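Putative poly(3-hydroxybutyrate) depolymerase LpqC (Bordetella parapertussis 12822, PDB 3D0K) probably hydrolyses ester bonds, perhaps those of poly(3-hydroxybutyrate), as a serine hydrolase of the alpha/beta-hydrolase type. Local coordinates at residues Y143-S148 and T170-G175; D37-L42 and D92-G97; Y45-Y50 and P76-H81. All blocks are in the same frame, centred on the assembly; numbering follows the deposited sequence.

In the fold
All three contacts reach the same sheet, contact 1 on the adjacent strands 142-147 and 168-172, contacts 2 and 3 on strand 40-46, near its beginning and its end. Contact 1 lies centrally, its centre about 5 Å from that of the chain, and includes S148, probably the nucleophile of the probable active site, with two bound sulfates nearby. Contacts 2 and 3 are peripheral, their centres about 17 and 20 Å from the chain centre and about 27 Å apart. Contact 3 is nested within the loop closed by contact 2, and contact 1 follows later in the chain. Neither outer contact touches contact 1: nearest atoms are about 11 Å away for contact 2 and about 9 Å for contact 3.

Contact 1 of 3, residues Y143-S148 and T170-G175; sequences YLFGHS and TAANPG. With SO4 (sulfate ion), chain E; SO4 (sulfate ion), chain G.
T170 and A172 line up beside F145, G146 and H147 as parallel strands of an alpha/beta-hydrolase sheet, joined by helix 149-160 in a beta-alpha-beta crossover. T170 bonds through both backbone polar atoms, its N to L144 O and its O to G146 N, the second bond being the longer at 3.2 Å. A172 repeats the pattern two residues on: its N donates to G146 O and its O accepts from S148 N at 2.9 Å. A172 CB lies on the sheet face that carries the F145 and H147 rings, 3.7 Å from F145 CE1. On the same face F145 CD1 lies a loose 4.3 Å from T170 CG2.

S148 ends the ladder at a sharp turn, with phi 60° and psi -123°, consistent with a nucleophile elbow; with H271 and D216 it probably forms the catalytic triad. Its CA-H points at N173 O, 3.2 Å from S148 CA. N173 and H147 run side by side, amide and imidazole planes 69° apart, N173 ND2 standing at the ring edge near CE1, while N173 OD1 is held by G213 N. Beyond them, G175 N makes a weak hydrogen bond of 2.9 Å to O1 of the sulfate of chain E.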
loop_
_atom_site.group_PDB
_atom_site.type_symbol
_atom_site.label_atom_id
_atom_site.label_comp_id
_atom_site.label_asym_id
_atom_site.label_seq_id
_atom_site.Cartn_x
_atom_site.Cartn_y
_atom_site.Cartn_z
ATOM N N TYR A 143 2.074 -9.116 4.135
ATOM C CA TYR A 143 1.028 -8.696 3.220
ATOM C C TYR A 143 0.946 -7.159 3.223
ATOM O O TYR A 143 1.028 -6.538 4.282
ATOM C CB TYR A 143 -0.277 -9.286 3.723
ATOM C CG TYR A 143 -0.370 -10.788 3.628
ATOM C CD1 TYR A 143 0.287 -11.624 4.569
ATOM C CD2 TYR A 143 -1.133 -11.389 2.598
ATOM C CE1 TYR A 143 0.159 -13.010 4.475
ATOM C CE2 TYR A 143 -1.284 -12.779 2.498
ATOM C CZ TYR A 143 -0.625 -13.573 3.440
ATOM O OH TYR A 143 -0.718 -14.928 3.381
ATOM N N LEU A 144 0.904 -6.516 2.043
ATOM C CA LEU A 144 0.914 -5.074 1.991
ATOM C C LEU A 144 -0.427 -4.642 1.336
ATOM O O LEU A 144 -0.756 -5.097 0.226
ATOM C CB LEU A 144 2.079 -4.611 1.127
ATOM C CG LEU A 144 2.087 -3.113 0.792
ATOM C CD1 LEU A 144 2.163 -2.275 2.113
ATOM C CD2 LEU A 144 3.294 -2.773 -0.122
ATOM N N PHE A 145 -1.191 -3.827 2.054
ATOM C CA PHE A 145 -2.505 -3.334 1.587
ATOM C C PHE A 145 -2.521 -1.816 1.644
ATOM O O PHE A 145 -1.983 -1.220 2.584
ATOM C CB PHE A 145 -3.595 -3.874 2.492
ATOM C CG PHE A 145 -4.951 -3.210 2.279
ATOM C CD1 PHE A 145 -5.801 -3.637 1.258
ATOM C CD2 PHE A 145 -5.344 -2.167 3.087
ATOM C CE1 PHE A 145 -7.040 -3.068 1.085
ATOM C CE2 PHE A 145 -6.570 -1.562 2.924
ATOM C CZ PHE A 145 -7.441 -2.019 1.916
ATOM N N GLY A 146 -3.155 -1.145 0.665
ATOM C CA GLY A 146 -3.274 0.285 0.744
ATOM C C GLY A 146 -4.626 0.632 0.122
ATOM O O GLY A 146 -5.020 -0.030 -0.843
ATOM N N HIS A 147 -5.329 1.607 0.681
ATOM C CA HIS A 147 -6.574 2.074 0.072
ATOM C C HIS A 147 -6.453 3.542 -0.339
ATOM O O HIS A 147 -5.925 4.375 0.431
ATOM C CB HIS A 147 -7.736 1.882 1.072
ATOM C CG HIS A 147 -9.078 2.367 0.552
ATOM N ND1 HIS A 147 -9.848 1.663 -0.360
ATOM C CD2 HIS A 147 -9.788 3.467 0.859
ATOM C CE1 HIS A 147 -10.979 2.331 -0.601
ATOM N NE2 HIS A 147 -10.932 3.454 0.092
ATOM N N SER A 148 -7.034 3.892 -1.501
ATOM C CA SER A 148 -7.089 5.285 -1.925
ATOM C C SER A 148 -5.695 5.878 -2.078
ATOM O O SER A 148 -4.911 5.310 -2.845
ATOM C CB SER A 148 -8.012 6.146 -1.060
ATOM O OG SER A 148 -8.645 7.128 -1.926
ATOM N N THR A 170 -1.822 -5.791 -2.404
ATOM C CA THR A 170 -3.100 -5.330 -2.936
ATOM C C THR A 170 -3.213 -3.804 -2.866
ATOM O O THR A 170 -3.053 -3.198 -1.798
ATOM C CB THR A 170 -4.233 -5.947 -2.157
ATOM O OG1 THR A 170 -4.221 -7.354 -2.368
ATOM C CG2 THR A 170 -5.599 -5.353 -2.627
ATOM N N ALA A 171 -3.547 -3.183 -4.012
ATOM C CA ALA A 171 -3.805 -1.771 -4.022
ATOM C C ALA A 171 -5.297 -1.598 -4.276
ATOM O O ALA A 171 -5.828 -2.099 -5.261
ATOM C CB ALA A 171 -2.986 -1.068 -5.124
ATOM N N ALA A 172 -5.986 -0.950 -3.351
ATOM C CA ALA A 172 -7.418 -0.929 -3.397
ATOM C C ALA A 172 -7.930 0.492 -3.735
ATOM O O ALA A 172 -7.558 1.456 -3.059
ATOM C CB ALA A 172 -7.976 -1.412 -2.039
ATOM N N ASN A 173 -8.804 0.630 -4.723
ATOM C CA ASN A 173 -9.340 1.983 -5.092
ATOM C C ASN A 173 -8.306 3.128 -5.127
ATOM O O ASN A 173 -8.568 4.183 -4.567
ATOM C CB ASN A 173 -10.534 2.434 -4.173
ATOM C CG ASN A 173 -11.732 1.487 -4.254
ATOM O OD1 ASN A 173 -11.917 0.806 -5.268
ATOM N ND2 ASN A 173 -12.508 1.375 -3.141
ATOM N N PRO A 174 -7.116 2.939 -5.746
ATOM C CA PRO A 174 -6.278 4.139 -5.908
ATOM C C PRO A 174 -7.017 5.240 -6.687
ATOM O O PRO A 174 -7.725 4.912 -7.654
ATOM C CB PRO A 174 -5.086 3.637 -6.769
ATOM C CG PRO A 174 -5.020 2.138 -6.458
ATOM C CD PRO A 174 -6.480 1.731 -6.336
ATOM N N GLY A 175 -6.792 6.519 -6.321
ATOM C CA GLY A 175 -7.432 7.645 -7.032
ATOM C C GLY A 175 -6.912 7.775 -8.472
ATOM O O GLY A 175 -7.662 8.157 -9.353
HETATM S S SO4 E . -7.347 9.233 -3.701
HETATM O O1 SO4 E . -6.469 8.090 -3.956
HETATM O O2 SO4 E . -6.674 10.410 -4.274
HETATM O O3 SO4 E . -8.651 9.154 -4.294
HETATM O O4 SO4 E . -7.426 9.583 -2.298
HETATM S S SO4 G . -10.089 7.200 2.201
HETATM O O1 SO4 G . -10.890 6.136 1.626
HETATM O O2 SO4 G . -9.721 8.140 1.160
HETATM O O3 SO4 G . -10.839 7.882 3.245
HETATM O O4 SO4 G . -8.900 6.596 2.812
#

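Contact 2 of 3, residues D37-L42 and D92-G97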
loop_
_atom_site.group_PDB
_atom_site.type_symbol
_atom_site.label_atom_id
_atom_site.label_comp_id
_atom_site.label_asym_id
_atom_site.label_seq_id
_atom_site.Cartn_x
_atom_site.Cartn_y
_atom_site.Cartn_z
ATOM N N ASP A 37 15.019 13.623 9.319
ATOM C CA ASP A 37 14.248 14.746 9.853
ATOM C C ASP A 37 12.733 14.590 9.797
ATOM O O ASP A 37 12.000 15.578 9.940
ATOM C CB ASP A 37 14.634 16.009 9.060
ATOM C CG ASP A 37 16.125 16.285 9.116
ATOM O OD1 ASP A 37 16.713 16.044 10.194
ATOM O OD2 ASP A 37 16.716 16.707 8.082
ATOM N N ARG A 38 12.255 13.375 9.542
ATOM C CA ARG A 38 10.851 13.200 9.294
ATOM C C ARG A 38 10.355 11.988 10.056
ATOM O O ARG A 38 10.384 10.875 9.546
ATOM C CB ARG A 38 10.571 13.112 7.793
ATOM C CG ARG A 38 10.115 14.459 7.183
ATOM C CD ARG A 38 9.975 14.367 5.663
ATOM N NE ARG A 38 11.264 13.935 5.121
ATOM C CZ ARG A 38 12.276 14.756 4.833
ATOM N NH1 ARG A 38 12.149 16.070 4.983
ATOM N NH2 ARG A 38 13.425 14.254 4.384
ATOM N N PRO A 39 9.935 12.209 11.309
ATOM C CA PRO A 39 9.318 11.125 12.067
ATOM C C PRO A 39 7.964 10.693 11.526
ATOM O O PRO A 39 7.252 11.454 10.858
ATOM C CB PRO A 39 9.139 11.719 13.471
ATOM C CG PRO A 39 9.242 13.218 13.286
ATOM C CD PRO A 39 10.045 13.480 12.071
ATOM N N PHE A 40 7.594 9.471 11.838
ATOM C CA PHE A 40 6.215 9.051 11.597
ATOM C C PHE A 40 5.815 8.074 12.694
ATOM O O PHE A 40 6.557 7.888 13.685
ATOM C CB PHE A 40 6.059 8.459 10.188
ATOM C CG PHE A 40 6.981 7.283 9.910
ATOM C CD1 PHE A 40 8.316 7.501 9.550
ATOM C CD2 PHE A 40 6.479 5.960 9.913
ATOM C CE1 PHE A 40 9.155 6.462 9.239
ATOM C CE2 PHE A 40 7.317 4.900 9.598
ATOM C CZ PHE A 40 8.656 5.147 9.259
ATOM N N THR A 41 4.651 7.476 12.539
ATOM C CA THR A 41 4.068 6.681 13.607
ATOM C C THR A 41 3.675 5.314 13.060
ATOM O O THR A 41 3.154 5.223 11.962
ATOM C CB THR A 41 2.822 7.372 14.213
ATOM O OG1 THR A 41 3.178 8.705 14.608
ATOM C CG2 THR A 41 2.296 6.576 15.447
ATOM N N LEU A 42 3.935 4.280 13.834
ATOM C CA LEU A 42 3.399 2.957 13.523
ATOM C C LEU A 42 2.177 2.782 14.408
ATOM O O LEU A 42 2.297 2.680 15.643
ATOM C CB LEU A 42 4.407 1.841 13.775
ATOM C CG LEU A 42 5.848 2.021 13.272
ATOM C CD1 LEU A 42 6.703 0.775 13.565
ATOM C CD2 LEU A 42 5.708 2.237 11.748
ATOM N N ASP A 92 -0.220 14.838 7.932
ATOM C CA ASP A 92 -0.241 15.997 7.040
ATOM C C ASP A 92 0.782 17.043 7.467
ATOM O O ASP A 92 1.360 17.757 6.617
ATOM C CB ASP A 92 -1.611 16.618 7.047
ATOM C CG ASP A 92 -2.569 15.933 6.119
ATOM O OD1 ASP A 92 -2.160 15.508 5.007
ATOM O OD2 ASP A 92 -3.765 15.836 6.491
ATOM N N GLU A 93 1.031 17.130 8.777
ATOM C CA GLU A 93 1.949 18.142 9.272
ATOM C C GLU A 93 3.394 17.864 8.888
ATOM O O GLU A 93 4.084 18.764 8.471
ATOM C CB GLU A 93 1.839 18.320 10.795
ATOM C CG GLU A 93 1.981 19.761 11.205
ATOM C CD GLU A 93 2.828 19.967 12.472
ATOM O OE1 GLU A 93 2.880 19.054 13.363
ATOM O OE2 GLU A 93 3.435 21.082 12.570
ATOM N N ILE A 94 3.840 16.619 8.981
ATOM C CA ILE A 94 5.248 16.291 8.688
ATOM C C ILE A 94 5.484 15.796 7.244
ATOM O O ILE A 94 6.607 15.922 6.697
ATOM C CB ILE A 94 5.777 15.249 9.703
ATOM C CG1 ILE A 94 5.596 15.787 11.124
ATOM C CG2 ILE A 94 7.244 14.858 9.437
ATOM C CD1 ILE A 94 5.808 14.772 12.225
ATOM N N TRP A 95 4.432 15.234 6.644
ATOM C CA TRP A 95 4.500 14.698 5.270
ATOM C C TRP A 95 3.412 15.350 4.403
ATOM O O TRP A 95 2.479 14.691 3.955
ATOM C CB TRP A 95 4.313 13.185 5.306
ATOM C CG TRP A 95 5.351 12.517 6.126
ATOM C CD1 TRP A 95 5.336 12.346 7.491
ATOM C CD2 TRP A 95 6.557 11.909 5.656
ATOM N NE1 TRP A 95 6.472 11.673 7.898
ATOM C CE2 TRP A 95 7.237 11.381 6.800
ATOM C CE3 TRP A 95 7.135 11.745 4.384
ATOM C CZ2 TRP A 95 8.458 10.699 6.708
ATOM C CZ3 TRP A 95 8.362 11.072 4.288
ATOM C CH2 TRP A 95 9.018 10.571 5.452
ATOM N N PRO A 96 3.537 16.665 4.162
ATOM C CA PRO A 96 2.417 17.382 3.534
ATOM C C PRO A 96 2.177 17.048 2.044
ATOM O O PRO A 96 3.118 16.859 1.271
ATOM C CB PRO A 96 2.813 18.869 3.722
ATOM C CG PRO A 96 4.305 18.821 3.736
ATOM C CD PRO A 96 4.693 17.557 4.419
ATOM N N GLY A 97 0.898 16.986 1.664
ATOM C CA GLY A 97 0.499 16.882 0.258
ATOM C C GLY A 97 0.692 15.496 -0.341
ATOM O O GLY A 97 1.373 14.623 0.220
#
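The W95 indole carries R38 CD over one face, 3.8 Å from the centroid of the six-membered ring in a CH-pi contact, and P39 O at its edge. R38 crosses the indole at about a right angle, and CB also touches it, 3.4 Å from W95 CZ2. The R38 chain bends at chi3 (-57°), which sets where NE leaves CD; the guanidinium plane stands 79° from that of the ring, with W95 CH2 near its edge. The F40 ring has R38 O at its edge and approaches W95 CZ2 obliquely. F90 links the two aromatics from outside, stacked on F40 and edge-to-face with W95.

One hydrogen bond joins the segments. W95 NE1 gives its proton to P39 O over 3.1 Å in a nearly straight bond (166°), with the acceptor close to the indole plane but the donor above the carbonyl plane. I94 fills in beside it: CG2 meets R38 CG at 3.7 Å, and CD1 meets P39 CG at 3.9 Å.

The contact thus attaches the residues leading into strand 40-46, and its first residue F40, to the loop after strand 84-89. The chemistry implies that R38 works here mainly through its methylenes: its CZ lies 5.8 Å from the ring centroid, at most a weak cation-pi attraction. R38 NH2 also lies close to R105 NH2, a like-charge pair that is probably unfavourable. The indole N-H of the buried W95, meanwhile, is satisfied by P39 O.

Contact 3 of 3, residues Y45-Y50 and P76-H81; sequences YRPYGY and PAADRH
Y45 and P47 rest against A78 and D79 where the end of strand 40-46 meets helix 75-81, a helix packed against the sheet of this alpha/beta-hydrolase fold and leading into strand 84-89. The strand joins the latter through backbone bonds between Y45 and I85, and the side chains of Y45 and A78 both touch I85.

The apolar part of the contact centres on the methyl of A78. Y45 has CG anti to the backbone N (chi1 180°), and its ring edge meets this methyl, with CD2 3.6 Å from A78 CB. P47 approaches with its ring carbons, and the shortest distance here runs to a backbone atom, P47 CG to A78 O at 3.4 Å. P47 CB also lies near D79 OD1.

P47 begins a type II beta turn closed by Y50 N to P47 O, 3.2 Å long, with G49 at the positive phi (91°) that such a turn commonly places there. R46 NH1 makes a weak bond to Y50 O across the turn; Y50 CD1 sits 3.7 Å above the centre of the guanidinium plane. Outside the two segments, K82 NZ bonds D79 O and, more weakly, Y48 O, so that K82, just past the helix, reaches both the helix and the turn.

The direct polar bond between the segments is that of Y45 OH to D79 OD1, with the tyrosine as donor. At 2.5 Å it is very short, and its exact length is best treated as doubtful. The side chains cross at about a right angle, ring and carboxylate planes 63° apart, with OD1 at the ring edge. The same OD1 accepts a second bond, from a water 2.9 Å away that in turn accepts from Y48 N.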
loop_
_atom_site.group_PDB
_atom_site.type_symbol
_atom_site.label_atom_id
_atom_site.label_comp_id
_atom_site.label_asym_id
_atom_site.label_seq_id
_atom_site.Cartn_x
_atom_site.Cartn_y
_atom_site.Cartn_z
ATOM N N TYR A 45 -1.523 -3.110 15.744
ATOM C CA TYR A 45 -2.379 -3.974 16.561
ATOM C C TYR A 45 -1.772 -5.349 16.634
ATOM O O TYR A 45 -1.441 -5.967 15.601
ATOM C CB TYR A 45 -3.794 -4.065 16.011
ATOM C CG TYR A 45 -4.662 -4.947 16.845
ATOM C CD1 TYR A 45 -5.129 -4.509 18.089
ATOM C CD2 TYR A 45 -5.068 -6.205 16.374
ATOM C CE1 TYR A 45 -5.955 -5.350 18.890
ATOM C CE2 TYR A 45 -5.892 -7.052 17.162
ATOM C CZ TYR A 45 -6.311 -6.633 18.410
ATOM O OH TYR A 45 -7.130 -7.468 19.155
ATOM N N ARG A 46 -1.657 -5.847 17.854
ATOM C CA ARG A 46 -1.229 -7.206 18.054
ATOM C C ARG A 46 -2.320 -7.984 18.788
ATOM O O ARG A 46 -2.723 -7.603 19.887
ATOM C CB ARG A 46 0.076 -7.246 18.879
ATOM C CG ARG A 46 0.485 -8.661 19.201
ATOM C CD ARG A 46 1.827 -8.667 19.904
ATOM N NE ARG A 46 2.140 -10.044 20.251
ATOM C CZ ARG A 46 3.363 -10.540 20.223
ATOM N NH1 ARG A 46 3.546 -11.812 20.506
ATOM N NH2 ARG A 46 4.396 -9.744 19.895
ATOM N N PRO A 47 -2.851 -9.052 18.164
ATOM C CA PRO A 47 -3.921 -9.841 18.831
ATOM C C PRO A 47 -3.361 -10.726 19.933
ATOM O O PRO A 47 -2.180 -11.093 19.900
ATOM C CB PRO A 47 -4.459 -10.768 17.725
ATOM C CG PRO A 47 -3.363 -10.856 16.746
ATOM C CD PRO A 47 -2.512 -9.559 16.826
ATOM N N TYR A 48 -4.210 -11.133 20.872
ATOM C CA TYR A 48 -3.789 -12.217 21.759
ATOM C C TYR A 48 -3.537 -13.454 20.905
ATOM O O TYR A 48 -4.227 -13.694 19.932
ATOM C CB TYR A 48 -4.845 -12.516 22.800
ATOM C CG TYR A 48 -4.982 -11.380 23.764
ATOM C CD1 TYR A 48 -4.002 -11.146 24.723
ATOM C CD2 TYR A 48 -6.111 -10.579 23.759
ATOM C CE1 TYR A 48 -4.112 -10.113 25.660
ATOM C CE2 TYR A 48 -6.238 -9.529 24.693
ATOM C CZ TYR A 48 -5.233 -9.318 25.630
ATOM O OH TYR A 48 -5.346 -8.297 26.524
ATOM N N GLY A 49 -2.468 -14.166 21.221
ATOM C CA GLY A 49 -2.190 -15.381 20.530
ATOM C C GLY A 49 -1.317 -15.182 19.312
ATOM O O GLY A 49 -1.049 -16.158 18.610
ATOM N N TYR A 50 -0.884 -13.941 19.051
ATOM C CA TYR A 50 0.104 -13.690 18.011
ATOM C C TYR A 50 1.419 -14.391 18.368
ATOM O O TYR A 50 1.909 -14.278 19.475
ATOM C CB TYR A 50 0.336 -12.187 17.787
ATOM C CG TYR A 50 1.222 -12.006 16.576
ATOM C CD1 TYR A 50 2.579 -11.694 16.723
ATOM C CD2 TYR A 50 0.727 -12.274 15.299
ATOM C CE1 TYR A 50 3.419 -11.618 15.613
ATOM C CE2 TYR A 50 1.568 -12.209 14.173
ATOM C CZ TYR A 50 2.909 -11.878 14.354
ATOM O OH TYR A 50 3.745 -11.810 13.258
ATOM N N PRO A 76 -10.743 -7.094 13.621
ATOM C CA PRO A 76 -11.452 -8.374 13.607
ATOM C C PRO A 76 -10.734 -9.478 12.817
ATOM O O PRO A 76 -10.653 -10.610 13.292
ATOM C CB PRO A 76 -12.814 -8.010 12.985
ATOM C CG PRO A 76 -12.944 -6.502 13.266
ATOM C CD PRO A 76 -11.569 -5.993 13.061
ATOM N N ALA A 77 -10.181 -9.142 11.650
ATOM C CA ALA A 77 -9.383 -10.112 10.882
ATOM C C ALA A 77 -8.107 -10.545 11.671
ATOM O O ALA A 77 -7.721 -11.720 11.624
ATOM C CB ALA A 77 -9.018 -9.528 9.464
ATOM N N ALA A 78 -7.464 -9.600 12.382
ATOM C CA ALA A 78 -6.234 -9.903 13.153
ATOM C C ALA A 78 -6.581 -10.841 14.280
ATOM O O ALA A 78 -5.832 -11.764 14.581
ATOM C CB ALA A 78 -5.602 -8.621 13.730
ATOM N N ASP A 79 -7.726 -10.610 14.913
ATOM C CA ASP A 79 -8.134 -11.489 16.047
ATOM C C ASP A 79 -8.441 -12.903 15.549
ATOM O O ASP A 79 -8.110 -13.895 16.224
ATOM C CB ASP A 79 -9.389 -10.922 16.695
ATOM C CG ASP A 79 -9.098 -9.708 17.549
ATOM O OD1 ASP A 79 -7.924 -9.479 17.908
ATOM O OD2 ASP A 79 -10.052 -8.964 17.867
ATOM N N ARG A 80 -9.113 -13.003 14.395
ATOM C CA ARG A 80 -9.507 -14.322 13.825
ATOM C C ARG A 80 -8.270 -15.105 13.300
ATOM O O ARG A 80 -8.041 -16.277 13.622
ATOM C CB ARG A 80 -10.556 -14.104 12.718
ATOM C CG ARG A 80 -11.071 -15.377 12.045
ATOM C CD ARG A 80 -12.564 -15.225 11.679
ATOM N NE ARG A 80 -12.997 -16.191 10.658
ATOM C CZ ARG A 80 -13.039 -15.939 9.344
ATOM N NH1 ARG A 80 -12.709 -14.741 8.856
ATOM N NH2 ARG A 80 -13.440 -16.888 8.515
ATOM N N HIS A 81 -7.429 -14.415 12.548
ATOM C CA HIS A 81 -6.316 -15.049 11.880
ATOM C C HIS A 81 -4.980 -14.916 12.561
ATOM O O HIS A 81 -4.003 -15.499 12.065
ATOM C CB HIS A 81 -6.231 -14.558 10.425
ATOM C CG HIS A 81 -7.480 -14.795 9.650
ATOM N ND1 HIS A 81 -7.879 -16.058 9.275
ATOM C CD2 HIS A 81 -8.433 -13.946 9.205
ATOM C CE1 HIS A 81 -9.027 -15.975 8.633
ATOM N NE2 HIS A 81 -9.375 -14.704 8.554
HETATM O O HOH W 1 -6.986 -10.625 20.351
#